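Local coordinates for 2-oxoglutarate dehydrogenase E3 component (Thermus thermophilus, PDB 2EQ7) that reoxidises the dihydrolipoyl groups of its multienzyme complex with NAD+ as an FAD-dependent lipoamide dehydrogenase, and here docks the E3-binding domain of the E2 component, at the interface of chains A and B. Sequence-based numbering; all coordinates share one arbitrary frame. Chains: chain A, 2-oxoglutarate dehydrogenase E3 component; chain B, 2-oxoglutarate dehydrogenase E2 component.

The interface of chains A and B. Residues chain A 394-395, 422-423, 425-426, 449; chain B 3-6, 8, 31.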
loop_
_atom_site.group_PDB
_atom_site.type_symbol
_atom_site.label_atom_id
_atom_site.label_comp_id
_atom_site.label_asym_id
_atom_site.label_seq_id
_atom_site.Cartn_x
_atom_site.Cartn_y
_atom_site.Cartn_z
ATOM N N THR A 394 -24.543 12.907 0.420
ATOM C CA THR A 394 -24.489 11.462 0.244
ATOM C C THR A 394 -23.284 10.788 0.902
ATOM O O THR A 394 -23.252 9.568 1.029
ATOM C CB THR A 394 -24.456 11.101 -1.242
ATOM O OG1 THR A 394 -23.204 11.526 -1.801
ATOM C CG2 THR A 394 -25.595 11.794 -1.984
ATOM N N ASP A 395 -22.298 11.584 1.302
ATOM C CA ASP A 395 -21.079 11.067 1.928
ATOM C C ASP A 395 -20.246 10.258 0.932
ATOM O O ASP A 395 -19.249 9.636 1.307
ATOM C CB ASP A 395 -21.404 10.173 3.129
ATOM C CG ASP A 395 -20.189 9.911 4.008
ATOM O OD1 ASP A 395 -20.031 8.776 4.508
ATOM O OD2 ASP A 395 -19.398 10.854 4.208
ATOM N N ALA A 422 -17.889 3.961 -3.144
ATOM C CA ALA A 422 -17.956 3.917 -1.690
ATOM C C ALA A 422 -18.131 5.279 -1.032
ATOM O O ALA A 422 -17.828 6.318 -1.617
ATOM C CB ALA A 422 -16.702 3.241 -1.136
ATOM N N SER A 423 -18.630 5.259 0.197
ATOM C CA SER A 423 -18.820 6.478 0.966
ATOM C C SER A 423 -17.629 6.571 1.909
ATOM O O SER A 423 -16.889 5.599 2.069
ATOM C CB SER A 423 -20.100 6.393 1.793
ATOM O OG SER A 423 -19.990 5.365 2.766
ATOM N N GLU A 425 -17.792 6.734 5.022
ATOM C CA GLU A 425 -18.100 5.818 6.114
ATOM C C GLU A 425 -17.676 4.392 5.761
ATOM O O GLU A 425 -17.113 3.681 6.594
ATOM C CB GLU A 425 -19.599 5.842 6.427
ATOM C CG GLU A 425 -20.006 4.825 7.479
ATOM C CD GLU A 425 -21.496 4.829 7.763
ATOM O OE1 GLU A 425 -22.231 5.582 7.092
ATOM O OE2 GLU A 425 -21.928 4.070 8.654
ATOM N N ASP A 426 -17.961 3.981 4.530
ATOM C CA ASP A 426 -17.611 2.645 4.053
ATOM C C ASP A 426 -16.117 2.384 4.192
ATOM O O ASP A 426 -15.702 1.345 4.709
ATOM C CB ASP A 426 -18.012 2.491 2.584
ATOM C CG ASP A 426 -19.509 2.336 2.401
ATOM O OD1 ASP A 426 -20.053 2.871 1.413
ATOM O OD2 ASP A 426 -20.136 1.663 3.241
ATOM N N TRP A 449 -16.261 11.599 6.972
ATOM C CA TRP A 449 -17.595 11.117 7.295
ATOM C C TRP A 449 -18.181 11.840 8.503
ATOM O O TRP A 449 -19.319 12.307 8.465
ATOM C CB TRP A 449 -17.548 9.607 7.562
ATOM C CG TRP A 449 -18.814 9.028 8.134
ATOM C CD1 TRP A 449 -20.092 9.281 7.722
ATOM C CD2 TRP A 449 -18.918 8.077 9.203
ATOM N NE1 TRP A 449 -20.985 8.545 8.468
ATOM C CE2 TRP A 449 -20.292 7.798 9.383
ATOM C CE3 TRP A 449 -17.984 7.432 10.025
ATOM C CZ2 TRP A 449 -20.755 6.900 10.354
ATOM C CZ3 TRP A 449 -18.445 6.539 10.992
ATOM C CH2 TRP A 449 -19.820 6.283 11.146
ATOM N N MET B 3 -23.720 -2.119 0.465
ATOM C CA MET B 3 -22.480 -1.636 1.056
ATOM C C MET B 3 -22.646 -1.582 2.573
ATOM O O MET B 3 -23.729 -1.282 3.076
ATOM C CB MET B 3 -22.143 -0.243 0.515
ATOM C CG MET B 3 -21.859 -0.199 -0.975
ATOM S SD MET B 3 -20.449 -1.226 -1.419
ATOM C CE MET B 3 -19.089 -0.057 -1.212
ATOM N N PRO B 4 -21.571 -1.879 3.318
ATOM C CA PRO B 4 -21.559 -1.879 4.785
ATOM C C PRO B 4 -22.219 -0.678 5.468
ATOM O O PRO B 4 -22.907 -0.839 6.476
ATOM C CB PRO B 4 -20.072 -1.992 5.105
ATOM C CG PRO B 4 -19.587 -2.884 4.009
ATOM C CD PRO B 4 -20.255 -2.283 2.789
ATOM N N ALA B 5 -22.008 0.521 4.933
ATOM C CA ALA B 5 -22.601 1.719 5.520
ATOM C C ALA B 5 -24.098 1.778 5.234
ATOM O O ALA B 5 -24.868 2.343 6.012
ATOM C CB ALA B 5 -21.915 2.972 4.980
ATOM N N ALA B 6 -24.505 1.195 4.111
ATOM C CA ALA B 6 -25.910 1.173 3.726
ATOM C C ALA B 6 -26.676 0.279 4.693
ATOM O O ALA B 6 -27.778 0.615 5.127
ATOM C CB ALA B 6 -26.054 0.649 2.304
ATOM N N ARG B 8 -25.830 -0.358 7.686
ATOM C CA ARG B 8 -25.822 0.315 8.979
ATOM C C ARG B 8 -26.954 1.337 9.030
ATOM O O ARG B 8 -27.621 1.490 10.055
ATOM C CB ARG B 8 -24.469 1.007 9.198
ATOM C CG ARG B 8 -24.300 1.691 10.554
ATOM C CD ARG B 8 -25.013 3.036 10.616
ATOM N NE ARG B 8 -24.468 3.992 9.654
ATOM C CZ ARG B 8 -24.920 5.233 9.492
ATOM N NH1 ARG B 8 -25.929 5.676 10.230
ATOM N NH2 ARG B 8 -24.362 6.034 8.595
ATOM N N LYS B 31 -25.323 3.717 0.602
ATOM C CA LYS B 31 -25.976 4.394 1.717
ATOM C C LYS B 31 -26.798 5.582 1.227
ATOM O O LYS B 31 -27.731 6.020 1.901
ATOM C CB LYS B 31 -24.936 4.868 2.737
ATOM C CG LYS B 31 -23.936 5.863 2.185
ATOM C CD LYS B 31 -22.893 6.242 3.224
ATOM C CE LYS B 31 -23.494 6.989 4.399
ATOM N NZ LYS B 31 -22.428 7.457 5.329
HETATM O O HOH W 1 -22.550 3.720 0.339
#
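A:Glu425, on helix 424-429, carries the polar core of this interface, its chain extended with CG anti to the backbone N (chi1 175°). A:Glu425 CB lies 3.4 Å from B:Lys31 NZ. A:Glu425 CG sits over the centre of one face of the A:Trp449 ring, 3.5 Å above its plane, which probably helps to hold the chain in place, while the carboxylate carbon CD packs on the methyl of B:Ala5. At the tip, A:Glu425 OE1 takes two donors: B:Lys31 NZ on its anti lone pair and B:Arg8 NH2 (2.6 Å) on its syn lone pair. A:Glu425 OE2 offers its syn lone pair to B:Arg8 NE at 2.7 Å, so the guanidinium grips the carboxylate side-on, though the planes are 38° apart and B:Arg8 and B:Lys31 are poorly ordered. B:Lys31 NZ also bridges to A:Asp395 OD1 (2.9 Å), approaching from above that carboxylate plane; OD1 additionally accepts the backbone N-H of A:Glu425. An alanine in place of A:Glu425 would remove the carboxylate shared by both cations and would probably weaken docking. Beside it, A:Asp426 OD2 accepts the N-H of B:Ala5 (B:Ala5 N to OD2 2.8 Å), met nearly along the carboxylate C-O axis. A:Asp426 OD1 is held by A:Ser423 N and OG and reaches B:Lys31 N through a water. This charged patch anchors the E2 binding domain and probably tethers E3 to its complex.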